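Local coordinates for putative thiosugar synthase (Amycolatopsis orientalis, PDB 4N6F), which probably acts as a ThiG-like TIM-barrel synthase of thiosugars, taking sulfur from the thiocarboxylate of a carrier protein, and binds a hexose 6-phosphate, at residues Gly124-Glu127 / Ala128-Leu132; Ser92-Arg95 / Ser96-Leu100; Pro145-Ala148 / Thr149-Leu153. All coordinates share one frame; numbering follows the deposited sequence.

Overall arrangement
Followed from the N terminus, the contacts come in series: interaction 2 on helix 90-104, interaction 1 on helix 122-134, interaction 3 at the start of helix 147-156. Each lies within a few consecutive residues, so none closes a long loop, and none nests in or crosses another. Between helices they do meet. Leu132 packs on Leu94 and Ala97, tying interaction 1 to interaction 2, while Ala129 packs on Leu153, tying it to interaction 3. Centres of such neighbours are about 12 Å apart, whereas interactions 2 and 3 have centres about 23 Å apart and do not touch. The helices alternate with parallel strands 79-83, 108-111, 138-143 and 161-164, as expected of successive beta-alpha units in a TIM barrel.

Interaction 1. Residues Gly124-Glu127 / Ala128-Leu132; sequences GTVE and AAREL
The guanidinium of Arg130 is covered on one face by Val126, whose CG1 sits 3.7 Å above its plane, over the centre of the group. Val126 CG1 lies 3.8 Å from both CZ and NH1 of Arg130. Two torsion settings bring this about: Val126 holds CG1 opposite its backbone N (chi1 168°), and the Arg130 chain runs extended from CG to NE, so the two side chains lie alongside and point the same way. From helix 147-156, Ala152 also touches Arg130. The stretch belongs to helix 122-134, which links strands 108-111 and 138-143 in a beta-alpha-beta unit of the TIM barrel. Its i to i+4 ladder is regular: Arg130 N reaches Val126 O at 3.0 Å with a nearly straight N-H...O angle of 172°, and Ala129 N reaches Thr125 O at 2.8 Å. Two small side chains border that ladder; the CB of Ala129 is 3.3 Å from Thr125 O, and Ala128 CB is 3.4 Å from Gly124 O. The polar ends of Thr125 and Glu131 find partners beyond this stretch: Thr125 OG1 bonds to Asp121 O, and the Glu131 carboxylate forms a salt bridge with Arg98 of helix 90-104.

Interaction 2. Residues Ser92-Arg95 / Ser96-Leu100; sequences SALR and SARIL
Leu94 and Arg98 form the closely packed flank of this helical turn, where Arg98 NH1 comes within 3.6 Å of Leu94 CB. The arginine chain bends at chi2 (112°), which brings CD against the carbonyl oxygen of Leu94; at 3.1 Å, Arg98 CD to Leu94 O is short and possibly strained. The guanidinium, set obliquely to Leu94 CB, is held by a salt bridge to Glu135. On the adjoining flank Ala97 CB rests 3.5 Å from the carbonyl oxygen of Ala93, which also accepts from Ala97 N, and both residues are buried. The polar part belongs to two partly exposed serines. Ser92 O accepts twice from Ser96, from N at 2.8 Å and from OG at 3.1 Å, and these donors approach from opposite faces of the carbonyl plane. The hydroxyl stands 37° out of that plane, so it does not lie on a lone pair. Were Ser96 replaced by an alanine, Ser92 O would probably keep its bond from the backbone N but lose the hydroxyl donor on its other face. On the exposed side, the Ile99 CD1 methyl merely comes near Arg95 O, at a doubtfully short distance. Two-sided packing of this kind, with Ala97 packed on Leu109 of strand 108-111 and an exposed rim outside, is typical of an outer helix of a TIM barrel.

Interaction 3. Residues Pro145-Ala148 / Thr149-Leu153; sequences PDLA and TARAL
Asp146 and Thr149 make a local N-cap contact at the surface, where the chain leaving strand 138-143 enters helix 147-156. The evidence is a pair of bonds to one carboxylate oxygen: Asp146 OD2 accepts from Thr149 N at 3.0 Å and from Thr149 OG1 at 2.7 Å. Both donors meet it on the anti side, N 33° and OG1 20° out of the carboxylate plane. They can share the oxygen because Thr149 places OG1 beside its own backbone N (chi1 -54°), so hydroxyl and N-H face the cap together, while the two side chains cross at about a right angle. Thr149 OG1 is also hydrogen-bonded to Asn122 at the start of the preceding helix. The backbone continues the grip, for Asp146 O receives Ala150 N at 2.9 Å in the carbonyl plane, opening the ladder that Arg151 N to Leu147 O, also 2.9 Å, extends. Leu147, right after the cap, meets the Arg151 side chain one turn on, Leu147 CD2 lying 3.7 Å from Arg151 NE; CD1 is modelled over the guanidinium face but too close to be relied on. A carboxylate at the N-cap would be expected to interact well with the partial positive charge of the helix end. An aspartate N-cap accepting from the backbone N-H three residues ahead is a classic helix start, set here in a beta-alpha-beta unit of the TIM barrel.

Interaction 1. Residues Gly124-Glu127 / Ala128-Leu132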
ATOM      1  N   GLY A 124     -24.311  12.452 -19.571  1.00 32.02           N
ATOM      2  CA  GLY A 124     -23.603  13.286 -20.547  1.00 31.05           C
ATOM      3  C   GLY A 124     -22.304  12.655 -21.042  1.00 30.27           C
ATOM      4  O   GLY A 124     -21.951  12.787 -22.212  1.00 28.06           O
ATOM      5  N   THR A 125     -21.593  11.968 -20.148  1.00 29.96           N
ATOM      6  CA  THR A 125     -20.350  11.272 -20.513  1.00 29.59           C
ATOM      7  C   THR A 125     -20.632  10.154 -21.514  1.00 27.86           C
ATOM      8  O   THR A 125     -19.898   9.979 -22.485  1.00 27.62           O
ATOM      9  CB  THR A 125     -19.659  10.690 -19.259  1.00 29.16           C
ATOM     10  OG1 THR A 125     -19.274  11.765 -18.408  1.00 28.52           O
ATOM     11  CG2 THR A 125     -18.422   9.857 -19.620  1.00 28.84           C
ATOM     12  N   VAL A 126     -21.695   9.401 -21.262  1.00 28.58           N
ATOM     13  CA  VAL A 126     -22.126   8.327 -22.157  1.00 29.80           C
ATOM     14  C   VAL A 126     -22.501   8.861 -23.540  1.00 30.46           C
ATOM     15  O   VAL A 126     -22.096   8.294 -24.560  1.00 29.32           O
ATOM     16  CB  VAL A 126     -23.338   7.561 -21.583  1.00 30.32           C
ATOM     17  CG1 VAL A 126     -23.959   6.643 -22.629  1.00 30.54           C
ATOM     18  CG2 VAL A 126     -22.928   6.747 -20.370  1.00 30.83           C
ATOM     19  N   GLU A 127     -23.294   9.931 -23.573  1.00 31.42           N
ATOM     20  CA  GLU A 127     -23.667  10.567 -24.847  1.00 32.67           C
ATOM     21  C   GLU A 127     -22.434  11.026 -25.614  1.00 29.61           C
ATOM     22  O   GLU A 127     -22.295  10.750 -26.802  1.00 28.55           O
ATOM     23  CB  GLU A 127     -24.580  11.776 -24.612  1.00 36.90           C
ATOM     24  CG  GLU A 127     -25.978  11.449 -24.109  1.00 42.05           C
ATOM     25  CD  GLU A 127     -26.704  12.682 -23.577  1.00 47.77           C
ATOM     26  OE1 GLU A 127     -26.475  13.798 -24.107  1.00 50.62           O
ATOM     27  OE2 GLU A 127     -27.497  12.536 -22.618  1.00 52.20           O
ATOM     28  N   ALA A 128     -21.536  11.728 -24.926  1.00 28.72           N
ATOM     29  CA  ALA A 128     -20.288  12.192 -25.548  1.00 29.53           C
ATOM     30  C   ALA A 128     -19.458  11.006 -26.051  1.00 29.05           C
ATOM     31  O   ALA A 128     -18.911  11.040 -27.161  1.00 29.14           O
ATOM     32  CB  ALA A 128     -19.479  13.028 -24.567  1.00 29.43           C
ATOM     33  N   ALA A 129     -19.398   9.944 -25.252  1.00 29.25           N
ATOM     34  CA  ALA A 129     -18.604   8.766 -25.623  1.00 30.35           C
ATOM     35  C   ALA A 129     -19.098   8.144 -26.918  1.00 29.85           C
ATOM     36  O   ALA A 129     -18.313   7.899 -27.832  1.00 29.90           O
ATOM     37  CB  ALA A 129     -18.605   7.740 -24.494  1.00 30.94           C
ATOM     38  N   ARG A 130     -20.403   7.903 -27.012  1.00 32.68           N
ATOM     39  CA  ARG A 130     -20.999   7.330 -28.238  1.00 33.91           C
ATOM     40  C   ARG A 130     -20.731   8.181 -29.474  1.00 34.51           C
ATOM     41  O   ARG A 130     -20.404   7.664 -30.540  1.00 34.28           O
ATOM     42  CB  ARG A 130     -22.508   7.141 -28.064  1.00 36.17           C
ATOM     43  CG  ARG A 130     -22.871   5.966 -27.175  1.00 38.39           C
ATOM     44  CD  ARG A 130     -24.353   5.954 -26.839  1.00 41.81           C
ATOM     45  NE  ARG A 130     -24.703   4.780 -26.039  1.00 45.30           N
ATOM     46  CZ  ARG A 130     -25.775   4.670 -25.254  1.00 47.53           C
ATOM     47  NH1 ARG A 130     -26.651   5.667 -25.133  1.00 49.91           N
ATOM     48  NH2 ARG A 130     -25.975   3.544 -24.579  1.00 47.67           N
ATOM     49  N   GLU A 131     -20.850   9.494 -29.330  1.00 36.52           N
ATOM     50  CA  GLU A 131     -20.603  10.387 -30.464  1.00 38.23           C
ATOM     51  C   GLU A 131     -19.134  10.340 -30.892  1.00 35.45           C
ATOM     52  O   GLU A 131     -18.833  10.270 -32.085  1.00 35.10           O
ATOM     53  CB  GLU A 131     -21.015  11.810 -30.112  1.00 41.89           C
ATOM     54  CG  GLU A 131     -21.293  12.689 -31.312  1.00 46.75           C
ATOM     55  CD  GLU A 131     -21.901  14.021 -30.908  1.00 50.61           C
ATOM     56  OE1 GLU A 131     -21.330  15.063 -31.294  1.00 55.10           O
ATOM     57  OE2 GLU A 131     -22.932  14.023 -30.191  1.00 49.78           O
ATOM     58  N   LEU A 132     -18.216  10.364 -29.924  1.00 33.92           N
ATOM     59  CA  LEU A 132     -16.784  10.279 -30.255  1.00 32.27           C
ATOM     60  C   LEU A 132     -16.362   8.904 -30.758  1.00 31.61           C
ATOM     61  O   LEU A 132     -15.476   8.809 -31.603  1.00 31.06           O
ATOM     62  CB  LEU A 132     -15.923  10.723 -29.077  1.00 32.38           C
ATOM     63  CG  LEU A 132     -16.033  12.226 -28.786  1.00 32.43           C
ATOM     64  CD1 LEU A 132     -15.281  12.609 -27.527  1.00 32.11           C
ATOM     65  CD2 LEU A 132     -15.541  13.062 -29.960  1.00 32.76           C
TER

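Interaction 2. Residues Ser92-Arg95 / Ser96-Leu100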
ATOM      1  N   SER A  92     -18.607  21.444 -25.424  1.00 40.75           N
ATOM      2  CA  SER A  92     -17.228  21.925 -25.395  1.00 41.56           C
ATOM      3  C   SER A  92     -16.232  20.755 -25.400  1.00 40.52           C
ATOM      4  O   SER A  92     -15.186  20.824 -26.062  1.00 37.25           O
ATOM      5  CB  SER A  92     -17.014  22.828 -24.181  1.00 43.14           C
ATOM      6  OG  SER A  92     -15.680  23.317 -24.130  1.00 49.13           O
ATOM      7  N   ALA A  93     -16.577  19.684 -24.676  1.00 39.48           N
ATOM      8  CA  ALA A  93     -15.763  18.463 -24.652  1.00 39.69           C
ATOM      9  C   ALA A  93     -15.696  17.812 -26.033  1.00 38.90           C
ATOM     10  O   ALA A  93     -14.618  17.411 -26.484  1.00 38.76           O
ATOM     11  CB  ALA A  93     -16.303  17.475 -23.622  1.00 38.86           C
ATOM     12  N   LEU A  94     -16.841  17.723 -26.709  1.00 39.01           N
ATOM     13  CA  LEU A  94     -16.874  17.193 -28.074  1.00 41.07           C
ATOM     14  C   LEU A  94     -16.015  18.018 -29.016  1.00 41.61           C
ATOM     15  O   LEU A  94     -15.279  17.473 -29.838  1.00 41.60           O
ATOM     16  CB  LEU A  94     -18.306  17.140 -28.611  1.00 42.06           C
ATOM     17  CG  LEU A  94     -19.199  16.087 -27.960  1.00 43.10           C
ATOM     18  CD1 LEU A  94     -20.654  16.314 -28.349  1.00 44.19           C
ATOM     19  CD2 LEU A  94     -18.742  14.679 -28.334  1.00 42.48           C
ATOM     20  N   ARG A  95     -16.102  19.338 -28.894  1.00 42.66           N
ATOM     21  CA  ARG A  95     -15.314  20.218 -29.753  1.00 42.24           C
ATOM     22  C   ARG A  95     -13.828  20.146 -29.439  1.00 38.22           C
ATOM     23  O   ARG A  95     -13.023  20.126 -30.354  1.00 35.85           O
ATOM     24  CB  ARG A  95     -15.817  21.658 -29.673  1.00 44.06           C
ATOM     25  CG  ARG A  95     -17.180  21.847 -30.320  1.00 45.44           C
ATOM     26  CD  ARG A  95     -17.715  23.244 -30.056  1.00 48.33           C
ATOM     27  NE  ARG A  95     -16.879  24.227 -30.737  1.00 49.88           N
ATOM     28  CZ  ARG A  95     -17.010  24.581 -32.014  1.00 50.43           C
ATOM     29  NH1 ARG A  95     -16.174  25.471 -32.536  1.00 52.90           N
ATOM     30  NH2 ARG A  95     -17.972  24.064 -32.768  1.00 49.76           N
ATOM     31  N   SER A  96     -13.465  20.083 -28.162  1.00 39.22           N
ATOM     32  CA  SER A  96     -12.053  19.930 -27.792  1.00 40.68           C
ATOM     33  C   SER A  96     -11.462  18.687 -28.436  1.00 40.68           C
ATOM     34  O   SER A  96     -10.365  18.727 -28.997  1.00 39.09           O
ATOM     35  CB  SER A  96     -11.889  19.829 -26.278  1.00 42.43           C
ATOM     36  OG  SER A  96     -12.153  21.077 -25.668  1.00 47.82           O
ATOM     37  N   ALA A  97     -12.209  17.588 -28.356  1.00 41.42           N
ATOM     38  CA  ALA A  97     -11.755  16.296 -28.865  1.00 41.64           C
ATOM     39  C   ALA A  97     -11.535  16.303 -30.371  1.00 42.50           C
ATOM     40  O   ALA A  97     -10.552  15.738 -30.852  1.00 42.02           O
ATOM     41  CB  ALA A  97     -12.758  15.214 -28.492  1.00 41.76           C
ATOM     42  N   ARG A  98     -12.460  16.912 -31.115  1.00 45.24           N
ATOM     43  CA  ARG A  98     -12.323  17.006 -32.578  1.00 49.04           C
ATOM     44  C   ARG A  98     -11.128  17.862 -32.998  1.00 47.82           C
ATOM     45  O   ARG A  98     -10.420  17.512 -33.942  1.00 47.66           O
ATOM     46  CB  ARG A  98     -13.597  17.549 -33.247  1.00 51.55           C
ATOM     47  CG  ARG A  98     -14.626  16.491 -33.625  1.00 54.29           C
ATOM     48  CD  ARG A  98     -15.888  16.592 -32.784  1.00 56.07           C
ATOM     49  NE  ARG A  98     -16.921  15.659 -33.231  1.00 58.21           N
ATOM     50  CZ  ARG A  98     -18.221  15.760 -32.948  1.00 59.91           C
ATOM     51  NH1 ARG A  98     -18.685  16.770 -32.221  1.00 60.18           N
ATOM     52  NH2 ARG A  98     -19.069  14.844 -33.407  1.00 61.18           N
ATOM     53  N   ILE A  99     -10.912  18.979 -32.305  1.00 49.66           N
ATOM     54  CA  ILE A  99      -9.753  19.841 -32.586  1.00 51.06           C
ATOM     55  C   ILE A  99      -8.455  19.106 -32.268  1.00 49.71           C
ATOM     56  O   ILE A  99      -7.519  19.120 -33.067  1.00 49.97           O
ATOM     57  CB  ILE A  99      -9.818  21.193 -31.823  1.00 51.95           C
ATOM     58  CG1 ILE A  99     -10.629  22.224 -32.626  1.00 53.31           C
ATOM     59  CG2 ILE A  99      -8.419  21.760 -31.580  1.00 51.91           C
ATOM     60  CD1 ILE A  99     -12.134  22.045 -32.579  1.00 53.15           C
ATOM     61  N   LEU A 100      -8.412  18.471 -31.101  1.00 48.73           N
ATOM     62  CA  LEU A 100      -7.271  17.655 -30.692  1.00 49.68           C
ATOM     63  C   LEU A 100      -6.828  16.674 -31.782  1.00 50.28           C
ATOM     64  O   LEU A 100      -5.639  16.543 -32.069  1.00 49.02           O
ATOM     65  CB  LEU A 100      -7.629  16.872 -29.430  1.00 52.49           C
ATOM     66  CG  LEU A 100      -6.692  15.713 -29.079  1.00 55.26           C
ATOM     67  CD1 LEU A 100      -5.383  16.257 -28.524  1.00 57.00           C
ATOM     68  CD2 LEU A 100      -7.361  14.760 -28.100  1.00 56.19           C
TER

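Interaction 3. Residues Pro145-Ala148 / Thr149-Leu153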
ATOM      1  N   PRO A 145     -19.084   5.476  -9.954  1.00 31.29           N
ATOM      2  CA  PRO A 145     -19.261   4.033 -10.051  1.00 33.63           C
ATOM      3  C   PRO A 145     -20.731   3.677 -10.210  1.00 35.59           C
ATOM      4  O   PRO A 145     -21.498   3.739  -9.257  1.00 41.91           O
ATOM      5  CB  PRO A 145     -18.686   3.505  -8.726  1.00 34.34           C
ATOM      6  CG  PRO A 145     -18.644   4.678  -7.804  1.00 33.21           C
ATOM      7  CD  PRO A 145     -18.461   5.880  -8.682  1.00 31.92           C
ATOM      8  N   ASP A 146     -21.117   3.369 -11.436  1.00 36.28           N
ATOM      9  CA  ASP A 146     -22.468   2.955 -11.748  1.00 35.57           C
ATOM     10  C   ASP A 146     -22.380   1.911 -12.844  1.00 34.50           C
ATOM     11  O   ASP A 146     -21.811   2.146 -13.908  1.00 31.39           O
ATOM     12  CB  ASP A 146     -23.329   4.126 -12.214  1.00 35.56           C
ATOM     13  CG  ASP A 146     -24.722   3.693 -12.599  1.00 36.97           C
ATOM     14  OD1 ASP A 146     -25.488   3.335 -11.691  1.00 40.97           O
ATOM     15  OD2 ASP A 146     -25.058   3.692 -13.804  1.00 38.13           O
ATOM     16  N   LEU A 147     -22.983   0.767 -12.561  1.00 35.52           N
ATOM     17  CA  LEU A 147     -22.869  -0.427 -13.370  1.00 35.51           C
ATOM     18  C   LEU A 147     -23.480  -0.254 -14.753  1.00 33.96           C
ATOM     19  O   LEU A 147     -22.856  -0.604 -15.760  1.00 31.74           O
ATOM     20  CB  LEU A 147     -23.533  -1.576 -12.600  1.00 38.79           C
ATOM     21  CG  LEU A 147     -23.361  -3.039 -13.007  1.00 40.11           C
ATOM     22  CD1 LEU A 147     -24.515  -3.429 -13.904  1.00 43.93           C
ATOM     23  CD2 LEU A 147     -22.020  -3.355 -13.653  1.00 40.01           C
ATOM     24  N   ALA A 148     -24.681   0.314 -14.816  1.00 30.80           N
ATOM     25  CA  ALA A 148     -25.333   0.531 -16.105  1.00 29.88           C
ATOM     26  C   ALA A 148     -24.510   1.474 -16.988  1.00 28.29           C
ATOM     27  O   ALA A 148     -24.343   1.236 -18.182  1.00 29.46           O
ATOM     28  CB  ALA A 148     -26.747   1.070 -15.913  1.00 29.95           C
ATOM     29  N   THR A 149     -23.994   2.542 -16.395  1.00 27.90           N
ATOM     30  CA  THR A 149     -23.124   3.468 -17.113  1.00 27.74           C
ATOM     31  C   THR A 149     -21.881   2.739 -17.636  1.00 25.91           C
ATOM     32  O   THR A 149     -21.512   2.876 -18.806  1.00 24.68           O
ATOM     33  CB  THR A 149     -22.682   4.635 -16.202  1.00 29.51           C
ATOM     34  OG1 THR A 149     -23.839   5.267 -15.634  1.00 30.41           O
ATOM     35  CG2 THR A 149     -21.870   5.670 -16.988  1.00 30.18           C
ATOM     36  N   ALA A 150     -21.249   1.959 -16.765  1.00 25.43           N
ATOM     37  CA  ALA A 150     -20.025   1.260 -17.122  1.00 25.69           C
ATOM     38  C   ALA A 150     -20.269   0.294 -18.283  1.00 27.48           C
ATOM     39  O   ALA A 150     -19.473   0.219 -19.227  1.00 27.53           O
ATOM     40  CB  ALA A 150     -19.468   0.524 -15.913  1.00 25.97           C
ATOM     41  N   ARG A 151     -21.384  -0.427 -18.222  1.00 27.85           N
ATOM     42  CA  ARG A 151     -21.754  -1.350 -19.287  1.00 29.29           C
ATOM     43  C   ARG A 151     -22.042  -0.668 -20.623  1.00 27.65           C
ATOM     44  O   ARG A 151     -21.667  -1.181 -21.682  1.00 28.25           O
ATOM     45  CB  ARG A 151     -22.955  -2.201 -18.865  1.00 31.52           C
ATOM     46  CG  ARG A 151     -22.631  -3.179 -17.754  1.00 33.83           C
ATOM     47  CD  ARG A 151     -23.837  -4.049 -17.426  1.00 37.67           C
ATOM     48  NE  ARG A 151     -23.487  -5.147 -16.525  1.00 39.64           N
ATOM     49  CZ  ARG A 151     -24.366  -5.859 -15.823  1.00 46.20           C
ATOM     50  NH1 ARG A 151     -25.669  -5.589 -15.884  1.00 49.39           N
ATOM     51  NH2 ARG A 151     -23.943  -6.829 -15.027  1.00 46.01           N
ATOM     52  N   ALA A 152     -22.726   0.467 -20.590  1.00 26.48           N
ATOM     53  CA  ALA A 152     -22.960   1.216 -21.817  1.00 25.12           C
ATOM     54  C   ALA A 152     -21.618   1.669 -22.404  1.00 25.05           C
ATOM     55  O   ALA A 152     -21.430   1.669 -23.622  1.00 26.83           O
ATOM     56  CB  ALA A 152     -23.857   2.414 -21.539  1.00 26.45           C
ATOM     57  N   LEU A 153     -20.680   2.050 -21.536  1.00 24.00           N
ATOM     58  CA  LEU A 153     -19.369   2.514 -22.006  1.00 24.45           C
ATOM     59  C   LEU A 153     -18.529   1.384 -22.580  1.00 23.52           C
ATOM     60  O   LEU A 153     -17.840   1.568 -23.585  1.00 22.93           O
ATOM     61  CB  LEU A 153     -18.621   3.289 -20.910  1.00 23.67           C
ATOM     62  CG  LEU A 153     -19.257   4.652 -20.628  1.00 24.28           C
ATOM     63  CD1 LEU A 153     -18.635   5.292 -19.400  1.00 24.71           C
ATOM     64  CD2 LEU A 153     -19.182   5.598 -21.824  1.00 24.65           C
TER